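Local coordinates for major capsid protein (Faustovirus, PDB 5J7O) that forms the double jelly-roll building block of the Faustovirus capsid, associating as a trimer to make the shell around the double-stranded DNA genome, at the interface of chains A and B. Residues are numbered along the deposited sequence; one frame, centred on the assembly and turned at random. Chains: chain A/B, major capsid protein.

Contact 1: the interface of chains A and B. Residues chain A 61-63; chain B 308, 413, 415-417, 578.
A:Tyr63 and B:Leu417 meet at about a right angle, the leucine lying against one face of the phenol ring. Methyl CD2 of B:Leu417 sits over the middle of that ring, 3.7 Å from its centroid, a CH-pi contact, while CD1 rests nearer the CE1 and hydroxyl side. A branched leucine suits this place because its two methyls can touch the ring together. B:Phe415 also stands at a right angle to the tyrosine: its CE2 comes in plane to the tyrosine's edge, 3.8 Å from A:Tyr63 CE1. The ring of A:Tyr63 is thus bounded by aliphatic carbon on a face and aromatic carbon at its rim.

The polar part centres on A:Ser61, small enough to enter between several side chains of chain B. B:Tyr578 OH donates to the backbone carbonyl A:Ser61 O at 2.7 Å, tilted 32° from the carbonyl plane. With CG anti to the backbone N (chi1 173°), the tyrosine ring extends toward this carbonyl, and B:Leu417 N donates to the same phenolic oxygen at 3.2 Å, helping to fix its position. The serine's CB packs 3.5 Å from B:Thr416 CB, and its OG makes a weak hydrogen bond to B:Phe415 O. The threonine hydroxyl OG1 is itself engaged, donating to B:Leu417 O.

In the fold, a loop of chain A lies against the start of strand 415-428 of chain B, flanked by the loop carrying B:Tyr578.

Contact 2: the interface of chains A and B. Residues chain A 238-241, 244-246; chain B 160-161.
The loop of chain B holding B:Gln160 and B:Gln161 reaches into the stretch of chain A that follows strand 232-238, between A:Ile241 on one side and A:Thr244 to A:Pro246 on the other. B:Gln160 is the inserted group. Its CG lies anti to the backbone N (chi1 -176°) and the chain stays extended beyond it, a shape that carries the terminal amide deep between the two sides.

There the flat amide is sandwiched. A:Ile241 comes from the opposite direction and sets its methyl over one face, CD1 3.9 Å from B:Gln160 CD. A:Pro246 lies alongside the glutamine, pointing the same way, and its ring is over the other face, CG 3.8 Å from B:Gln160 CD. Isoleucine and proline suit this slot because their nonpolar carbons cover the faces and leave OE1 and NE2 for polar partners.

NE2 of B:Gln160 donates a weak hydrogen bond, 3.0 Å long, to the backbone carbonyl A:Val239 O. OE1 takes up water 2 at 2.7 Å; this water also meets A:Ile241 N at 2.8 Å and A:Thr244 O at 2.9 Å, extending the glutamine's hold to two backbone segments. A:Thr244 OG1 contacts waters 1 and 3, which lead to B:Gln161 N and OE1 respectively, while A:Thr245 CG2 packs 3.6 Å from B:Gln161 NE2.

By pairing side-chain insertion with water bridges, the site probably helps keep neighbouring subunits of the capsid trimer in register.

Contact 3: the interface of chains A and B. Residues chain A 25, 29, 46, 51; chain B 67, 404-405, 408.
A:Ile29 and B:Ile408 reach toward each other tip to tip, their CD1 methyls 3.7 Å apart, joining helix 22-38 of chain A to helix 403-412 of chain B. The main kind of interaction is packing between wholly nonpolar side chains, mostly leucine and isoleucine of helices 22-38, 48-52 and 403-412, with the loop proline A:Pro46 beside them. A:Ile29 and B:Ile408 both have CG1 anti to the carbonyl carbon (chi1 -63° and -69°) and a nearly straight chain beyond, which sends each CD1 toward the partner chain. A:Pro46 meets B:Ile408 at about a right angle, its ring carbon CD 3.6 Å from B:Ile408 CD1; the compact ring, with little torsional freedom, gives B:Ile408 a nonpolar surface. A:Leu25 crosses B:Ile405 at about a right angle and touches with CD2, 3.6 Å from B:Ile405 CG1. From helix 48-52, A:Ile51 slides past B:Ile405 in the opposite direction, its CG2 branch 3.8 Å from B:Ile405 CD1. B:Ala67, with its single methyl, lies at the margin beside A:Leu25.

The second kind is packing against the aliphatic stem of a charged residue. B:Glu404 presents its CB to A:Ile29, while its chain bends at chi2 (83°) and carries the carboxylate off from this packing. A glutamate can therefore serve at the border of a nonpolar patch: its CB lies 3.7 Å from A:Ile29 CD1.

Contact 1: the interface of chains A and B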
ATOM      1  N   SER A  61      18.733 -16.179  27.079  1.00 47.19           N
ATOM      2  CA  SER A  61      19.543 -16.303  25.878  1.00 47.08           C
ATOM      3  C   SER A  61      19.855 -17.753  25.533  1.00 47.61           C
ATOM      4  O   SER A  61      20.801 -18.012  24.779  1.00 47.98           O
ATOM      5  CB  SER A  61      20.839 -15.508  26.038  1.00 47.22           C
ATOM      6  OG  SER A  61      21.593 -15.978  27.142  1.00 47.64           O
ATOM      7  N   HIS A  62      19.085 -18.697  26.063  1.00 47.66           N
ATOM      8  CA  HIS A  62      19.338 -20.103  25.790  1.00 47.81           C
ATOM      9  C   HIS A  62      18.909 -20.469  24.376  1.00 44.12           C
ATOM     10  O   HIS A  62      17.899 -19.978  23.862  1.00 43.47           O
ATOM     11  CB  HIS A  62      18.606 -20.991  26.796  1.00 51.60           C
ATOM     12  CG  HIS A  62      18.685 -22.453  26.481  1.00 56.22           C
ATOM     13  ND1 HIS A  62      19.661 -23.276  27.000  1.00 58.77           N
ATOM     14  CD2 HIS A  62      17.911 -23.240  25.695  1.00 57.43           C
ATOM     15  CE1 HIS A  62      19.484 -24.506  26.549  1.00 59.25           C
ATOM     16  NE2 HIS A  62      18.430 -24.511  25.755  1.00 58.14           N
ATOM     17  N   TYR A  63      19.694 -21.338  23.751  1.00 42.01           N
ATOM     18  CA  TYR A  63      19.360 -21.955  22.480  1.00 41.39           C
ATOM     19  C   TYR A  63      19.875 -23.383  22.518  1.00 42.23           C
ATOM     20  O   TYR A  63      20.680 -23.751  23.378  1.00 43.38           O
ATOM     21  CB  TYR A  63      19.972 -21.194  21.298  1.00 40.00           C
ATOM     22  CG  TYR A  63      21.477 -21.309  21.249  1.00 39.48           C
ATOM     23  CD1 TYR A  63      22.270 -20.614  22.150  1.00 39.52           C
ATOM     24  CD2 TYR A  63      22.105 -22.122  20.314  1.00 38.93           C
ATOM     25  CE1 TYR A  63      23.638 -20.722  22.125  1.00 40.23           C
ATOM     26  CE2 TYR A  63      23.480 -22.233  20.277  1.00 38.38           C
ATOM     27  CZ  TYR A  63      24.242 -21.527  21.184  1.00 39.46           C
ATOM     28  OH  TYR A  63      25.614 -21.628  21.158  1.00 39.87           O
TER
ATOM     29  N   LEU B 308      17.123 -11.010  24.882  1.00 42.80           N
ATOM     30  CA  LEU B 308      18.570 -10.852  24.808  1.00 41.31           C
ATOM     31  C   LEU B 308      19.052  -9.598  25.530  1.00 41.31           C
ATOM     32  O   LEU B 308      20.083  -9.026  25.169  1.00 42.73           O
ATOM     33  CB  LEU B 308      19.017 -10.832  23.349  1.00 39.80           C
ATOM     34  CG  LEU B 308      18.375 -11.923  22.493  1.00 38.20           C
ATOM     35  CD1 LEU B 308      18.811 -11.801  21.044  1.00 36.72           C
ATOM     36  CD2 LEU B 308      18.708 -13.297  23.052  1.00 38.84           C
ATOM     37  N   ILE B 413      23.487 -18.843  33.247  1.00 44.61           N
ATOM     38  CA  ILE B 413      23.274 -18.688  31.810  1.00 44.89           C
ATOM     39  C   ILE B 413      24.569 -18.913  31.039  1.00 46.61           C
ATOM     40  O   ILE B 413      24.543 -19.343  29.879  1.00 47.24           O
ATOM     41  CB  ILE B 413      22.660 -17.309  31.499  1.00 43.13           C
ATOM     42  CG1 ILE B 413      22.154 -17.259  30.055  1.00 42.42           C
ATOM     43  CG2 ILE B 413      23.667 -16.196  31.745  1.00 42.07           C
ATOM     44  CD1 ILE B 413      21.029 -18.230  29.765  1.00 42.04           C
ATOM     45  N   PHE B 415      26.628 -17.819  28.837  1.00 50.38           N
ATOM     46  CA  PHE B 415      26.929 -16.911  27.742  1.00 49.92           C
ATOM     47  C   PHE B 415      25.651 -16.605  26.975  1.00 50.87           C
ATOM     48  O   PHE B 415      24.609 -17.233  27.180  1.00 51.62           O
ATOM     49  CB  PHE B 415      27.993 -17.498  26.806  1.00 48.34           C
ATOM     50  CG  PHE B 415      27.543 -18.732  26.071  1.00 46.91           C
ATOM     51  CD1 PHE B 415      27.512 -19.963  26.708  1.00 46.12           C
ATOM     52  CD2 PHE B 415      27.161 -18.664  24.741  1.00 47.12           C
ATOM     53  CE1 PHE B 415      27.099 -21.099  26.034  1.00 46.10           C
ATOM     54  CE2 PHE B 415      26.750 -19.798  24.062  1.00 47.04           C
ATOM     55  CZ  PHE B 415      26.720 -21.017  24.710  1.00 47.53           C
ATOM     56  N   THR B 416      25.746 -15.621  26.083  1.00 50.22           N
ATOM     57  CA  THR B 416      24.654 -15.255  25.194  1.00 50.25           C
ATOM     58  C   THR B 416      25.184 -15.092  23.778  1.00 49.67           C
ATOM     59  O   THR B 416      26.276 -14.554  23.570  1.00 50.08           O
ATOM     60  CB  THR B 416      23.963 -13.954  25.637  1.00 51.99           C
ATOM     61  OG1 THR B 416      23.055 -13.525  24.613  1.00 53.74           O
ATOM     62  CG2 THR B 416      24.980 -12.855  25.899  1.00 50.97           C
ATOM     63  N   LEU B 417      24.409 -15.570  22.811  1.00 48.86           N
ATOM     64  CA  LEU B 417      24.730 -15.323  21.413  1.00 46.96           C
ATOM     65  C   LEU B 417      24.404 -13.881  21.055  1.00 45.11           C
ATOM     66  O   LEU B 417      23.417 -13.314  21.529  1.00 44.52           O
ATOM     67  CB  LEU B 417      23.954 -16.274  20.505  1.00 47.25           C
ATOM     68  CG  LEU B 417      24.732 -17.468  19.960  1.00 48.69           C
ATOM     69  CD1 LEU B 417      25.495 -18.143  21.076  1.00 50.68           C
ATOM     70  CD2 LEU B 417      23.787 -18.448  19.293  1.00 48.15           C
ATOM     71  N   TYR B 578      16.400 -15.888  16.651  1.00 39.78           N
ATOM     72  CA  TYR B 578      17.559 -15.985  17.531  1.00 37.89           C
ATOM     73  C   TYR B 578      18.185 -17.373  17.478  1.00 37.22           C
ATOM     74  O   TYR B 578      19.414 -17.505  17.510  1.00 36.23           O
ATOM     75  CB  TYR B 578      17.172 -15.635  18.966  1.00 36.36           C
ATOM     76  CG  TYR B 578      18.292 -15.881  19.948  1.00 36.14           C
ATOM     77  CD1 TYR B 578      19.423 -15.077  19.949  1.00 35.98           C
ATOM     78  CD2 TYR B 578      18.226 -16.922  20.865  1.00 35.64           C
ATOM     79  CE1 TYR B 578      20.457 -15.298  20.838  1.00 37.25           C
ATOM     80  CE2 TYR B 578      19.254 -17.151  21.760  1.00 37.14           C
ATOM     81  CZ  TYR B 578      20.366 -16.335  21.743  1.00 39.58           C
ATOM     82  OH  TYR B 578      21.392 -16.557  22.632  1.00 41.70           O
TER

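Contact 2: the interface of chains A and B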
ATOM      1  N   LEU A 238       5.510  21.562  -6.703  1.00 29.76           N
ATOM      2  CA  LEU A 238       4.650  22.067  -5.637  1.00 29.90           C
ATOM      3  C   LEU A 238       3.313  22.530  -6.209  1.00 30.79           C
ATOM      4  O   LEU A 238       3.272  23.267  -7.196  1.00 30.65           O
ATOM      5  CB  LEU A 238       5.344  23.220  -4.913  1.00 28.89           C
ATOM      6  CG  LEU A 238       6.646  22.883  -4.183  1.00 30.65           C
ATOM      7  CD1 LEU A 238       7.274  24.145  -3.621  1.00 26.05           C
ATOM      8  CD2 LEU A 238       6.383  21.870  -3.082  1.00 25.29           C
ATOM      9  N   VAL A 239       2.214  22.093  -5.591  1.00 32.49           N
ATOM     10  CA  VAL A 239       0.879  22.468  -6.054  1.00 33.27           C
ATOM     11  C   VAL A 239       0.283  23.437  -5.051  1.00 35.90           C
ATOM     12  O   VAL A 239      -0.484  24.331  -5.418  1.00 36.68           O
ATOM     13  CB  VAL A 239      -0.036  21.243  -6.260  1.00 30.03           C
ATOM     14  CG1 VAL A 239       0.394  20.437  -7.498  1.00 28.62           C
ATOM     15  CG2 VAL A 239      -0.049  20.345  -5.027  1.00 27.61           C
ATOM     16  N   ASN A 240       0.653  23.279  -3.782  1.00 37.64           N
ATOM     17  CA  ASN A 240       0.315  24.249  -2.751  1.00 37.30           C
ATOM     18  C   ASN A 240       1.593  24.883  -2.223  1.00 36.34           C
ATOM     19  O   ASN A 240       2.569  24.181  -1.933  1.00 34.08           O
ATOM     20  CB  ASN A 240      -0.466  23.608  -1.598  1.00 37.31           C
ATOM     21  CG  ASN A 240      -1.911  23.297  -1.958  1.00 37.94           C
ATOM     22  OD1 ASN A 240      -2.230  22.973  -3.103  1.00 38.43           O
ATOM     23  ND2 ASN A 240      -2.795  23.402  -0.972  1.00 37.32           N
ATOM     24  N   ILE A 241       1.593  26.209  -2.120  1.00 35.07           N
ATOM     25  CA  ILE A 241       2.678  26.958  -1.498  1.00 35.53           C
ATOM     26  C   ILE A 241       2.057  27.898  -0.476  1.00 35.77           C
ATOM     27  O   ILE A 241       1.199  28.717  -0.827  1.00 34.31           O
ATOM     28  CB  ILE A 241       3.511  27.740  -2.526  1.00 35.56           C
ATOM     29  CG1 ILE A 241       4.000  26.820  -3.644  1.00 35.06           C
ATOM     30  CG2 ILE A 241       4.686  28.422  -1.849  1.00 35.76           C
ATOM     31  CD1 ILE A 241       4.829  27.534  -4.700  1.00 34.50           C
ATOM     32  N   THR A 244       0.272  31.680  -0.739  1.00 39.48           N
ATOM     33  CA  THR A 244       0.100  32.097  -2.125  1.00 38.51           C
ATOM     34  C   THR A 244      -0.772  31.069  -2.839  1.00 36.73           C
ATOM     35  O   THR A 244      -1.181  30.060  -2.257  1.00 35.44           O
ATOM     36  CB  THR A 244       1.448  32.289  -2.831  1.00 39.94           C
ATOM     37  OG1 THR A 244       1.226  32.818  -4.145  1.00 41.61           O
ATOM     38  CG2 THR A 244       2.185  30.977  -2.943  1.00 39.16           C
ATOM     39  N   THR A 245      -1.055  31.333  -4.113  1.00 36.15           N
ATOM     40  CA  THR A 245      -2.076  30.596  -4.843  1.00 36.82           C
ATOM     41  C   THR A 245      -1.731  30.576  -6.323  1.00 37.94           C
ATOM     42  O   THR A 245      -1.018  31.464  -6.802  1.00 39.55           O
ATOM     43  CB  THR A 245      -3.460  31.232  -4.637  1.00 39.10           C
ATOM     44  OG1 THR A 245      -4.425  30.585  -5.475  1.00 38.91           O
ATOM     45  CG2 THR A 245      -3.417  32.714  -4.976  1.00 41.07           C
ATOM     46  N   PRO A 246      -2.203  29.571  -7.069  1.00 36.82           N
ATOM     47  CA  PRO A 246      -2.089  29.621  -8.533  1.00 34.59           C
ATOM     48  C   PRO A 246      -3.149  30.481  -9.199  1.00 33.28           C
ATOM     49  O   PRO A 246      -3.002  30.807 -10.385  1.00 34.77           O
ATOM     50  CB  PRO A 246      -2.249  28.147  -8.951  1.00 33.62           C
ATOM     51  CG  PRO A 246      -2.170  27.347  -7.680  1.00 35.45           C
ATOM     52  CD  PRO A 246      -2.652  28.251  -6.598  1.00 36.91           C
TER
ATOM     53  N   GLN B 160       4.276  31.461  -8.336  1.00 36.63           N
ATOM     54  CA  GLN B 160       3.196  30.509  -8.585  1.00 35.84           C
ATOM     55  C   GLN B 160       1.968  31.202  -9.162  1.00 34.22           C
ATOM     56  O   GLN B 160       1.310  30.665 -10.062  1.00 33.02           O
ATOM     57  CB  GLN B 160       2.826  29.761  -7.304  1.00 35.37           C
ATOM     58  CG  GLN B 160       1.771  28.687  -7.542  1.00 36.27           C
ATOM     59  CD  GLN B 160       1.295  28.024  -6.268  1.00 37.34           C
ATOM     60  OE1 GLN B 160       1.056  28.687  -5.259  1.00 38.08           O
ATOM     61  NE2 GLN B 160       1.153  26.704  -6.309  1.00 37.76           N
ATOM     62  N   GLN B 161       1.649  32.399  -8.666  1.00 34.16           N
ATOM     63  CA  GLN B 161       0.485  33.118  -9.167  1.00 35.17           C
ATOM     64  C   GLN B 161       0.687  33.625 -10.589  1.00 36.06           C
ATOM     65  O   GLN B 161      -0.293  33.983 -11.250  1.00 37.79           O
ATOM     66  CB  GLN B 161       0.147  34.280  -8.231  1.00 36.05           C
ATOM     67  CG  GLN B 161      -1.300  34.733  -8.310  1.00 38.34           C
ATOM     68  CD  GLN B 161      -1.649  35.766  -7.257  1.00 42.71           C
ATOM     69  OE1 GLN B 161      -0.796  36.542  -6.826  1.00 44.86           O
ATOM     70  NE2 GLN B 161      -2.907  35.777  -6.834  1.00 43.32           N
TER
HETATM   71  O   HOH W   1       2.759  33.511  -6.041  1.00 31.25           O
HETATM   72  O   HOH W   2      -0.561  27.504  -3.430  1.00 32.20           O
HETATM   73  O   HOH W   3       0.348  35.462  -4.088  1.00 45.02           O

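Contact 3: the interface of chains A and B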
ATOM      1  N   LEU A  25       7.497 -19.504  43.397  1.00 50.17           N
ATOM      2  CA  LEU A  25       8.825 -19.587  42.797  1.00 48.50           C
ATOM      3  C   LEU A  25       9.921 -19.494  43.851  1.00 49.44           C
ATOM      4  O   LEU A  25      10.890 -20.262  43.818  1.00 49.65           O
ATOM      5  CB  LEU A  25       8.993 -18.485  41.750  1.00 45.71           C
ATOM      6  CG  LEU A  25      10.368 -18.344  41.097  1.00 43.44           C
ATOM      7  CD1 LEU A  25      10.733 -19.596  40.316  1.00 42.21           C
ATOM      8  CD2 LEU A  25      10.399 -17.118  40.200  1.00 42.02           C
ATOM      9  N   ILE A  29      12.714 -22.257  44.989  1.00 50.54           N
ATOM     10  CA  ILE A  29      14.148 -21.987  45.066  1.00 48.72           C
ATOM     11  C   ILE A  29      14.693 -22.400  46.427  1.00 50.30           C
ATOM     12  O   ILE A  29      15.740 -23.051  46.525  1.00 51.44           O
ATOM     13  CB  ILE A  29      14.431 -20.502  44.771  1.00 46.16           C
ATOM     14  CG1 ILE A  29      14.012 -20.152  43.343  1.00 44.27           C
ATOM     15  CG2 ILE A  29      15.902 -20.186  44.989  1.00 46.78           C
ATOM     16  CD1 ILE A  29      14.177 -18.687  43.002  1.00 43.71           C
ATOM     17  N   PRO A  46      20.063 -23.250  42.195  1.00 56.37           N
ATOM     18  CA  PRO A  46      19.273 -24.082  41.281  1.00 55.43           C
ATOM     19  C   PRO A  46      19.731 -23.948  39.837  1.00 54.95           C
ATOM     20  O   PRO A  46      20.472 -23.041  39.454  1.00 55.61           O
ATOM     21  CB  PRO A  46      17.845 -23.552  41.457  1.00 55.29           C
ATOM     22  CG  PRO A  46      17.858 -22.821  42.761  1.00 56.35           C
ATOM     23  CD  PRO A  46      19.235 -22.249  42.886  1.00 56.54           C
ATOM     24  N   ILE A  51      14.079 -24.049  37.523  1.00 54.41           N
ATOM     25  CA  ILE A  51      13.179 -22.902  37.537  1.00 52.10           C
ATOM     26  C   ILE A  51      12.121 -23.044  36.452  1.00 51.43           C
ATOM     27  O   ILE A  51      10.937 -22.763  36.676  1.00 51.35           O
ATOM     28  CB  ILE A  51      13.975 -21.593  37.380  1.00 49.87           C
ATOM     29  CG1 ILE A  51      14.998 -21.452  38.507  1.00 52.53           C
ATOM     30  CG2 ILE A  51      13.037 -20.398  37.364  1.00 46.41           C
ATOM     31  CD1 ILE A  51      14.382 -21.428  39.885  1.00 54.13           C
TER
ATOM     32  N   ALA B  67       8.729 -15.511  35.616  1.00 40.45           N
ATOM     33  CA  ALA B  67       9.542 -14.913  36.664  1.00 42.01           C
ATOM     34  C   ALA B  67       9.339 -13.408  36.657  1.00 42.38           C
ATOM     35  O   ALA B  67       9.547 -12.754  35.631  1.00 41.56           O
ATOM     36  CB  ALA B  67      11.016 -15.263  36.455  1.00 32.58           C
ATOM     37  N   GLU B 404      16.157 -13.153  43.519  1.00 52.47           N
ATOM     38  CA  GLU B 404      16.424 -14.587  43.527  1.00 51.38           C
ATOM     39  C   GLU B 404      16.722 -15.101  42.124  1.00 50.84           C
ATOM     40  O   GLU B 404      17.684 -15.852  41.918  1.00 50.86           O
ATOM     41  CB  GLU B 404      15.241 -15.343  44.136  1.00 51.46           C
ATOM     42  CG  GLU B 404      14.960 -15.011  45.595  1.00 54.57           C
ATOM     43  CD  GLU B 404      14.119 -13.759  45.765  1.00 58.44           C
ATOM     44  OE1 GLU B 404      13.736 -13.453  46.913  1.00 60.87           O
ATOM     45  OE2 GLU B 404      13.837 -13.084  44.752  1.00 59.82           O
ATOM     46  N   ILE B 405      15.906 -14.708  41.144  1.00 50.33           N
ATOM     47  CA  ILE B 405      16.127 -15.161  39.775  1.00 49.27           C
ATOM     48  C   ILE B 405      17.337 -14.466  39.162  1.00 51.70           C
ATOM     49  O   ILE B 405      18.025 -15.041  38.308  1.00 52.76           O
ATOM     50  CB  ILE B 405      14.850 -14.944  38.939  1.00 45.54           C
ATOM     51  CG1 ILE B 405      13.719 -15.823  39.473  1.00 45.60           C
ATOM     52  CG2 ILE B 405      15.094 -15.258  37.473  1.00 42.41           C
ATOM     53  CD1 ILE B 405      13.995 -17.306  39.347  1.00 45.28           C
ATOM     54  N   ILE B 408      20.486 -16.346  40.201  1.00 51.84           N
ATOM     55  CA  ILE B 408      20.489 -17.673  39.591  1.00 49.07           C
ATOM     56  C   ILE B 408      20.846 -17.578  38.112  1.00 46.99           C
ATOM     57  O   ILE B 408      21.669 -18.349  37.604  1.00 45.40           O
ATOM     58  CB  ILE B 408      19.130 -18.364  39.799  1.00 48.15           C
ATOM     59  CG1 ILE B 408      18.935 -18.729  41.272  1.00 49.31           C
ATOM     60  CG2 ILE B 408      19.017 -19.603  38.920  1.00 46.35           C
ATOM     61  CD1 ILE B 408      17.567 -19.295  41.580  1.00 49.33           C
TER

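Contact 1 and contact 3 are neighbours, their C-alpha centres about 18 Å apart, whereas contact 2 lies about 58 and 67 Å, centre to centre, from contacts 1 and 3. The contacts have no residue in common, but contacts 1 and 3 draw on consecutive elements of chain B: helix 403-412 serves contact 3, and B:Ile413 and strand 415-428 serve contact 1. Chain A likewise supplies its N-terminal segment to both. Contact 2 holds the same pair at a distant point, which probably resists rocking of one subunit against the other. Repeated round the three-copy assembly, such spaced contacts would help stabilise the trimer.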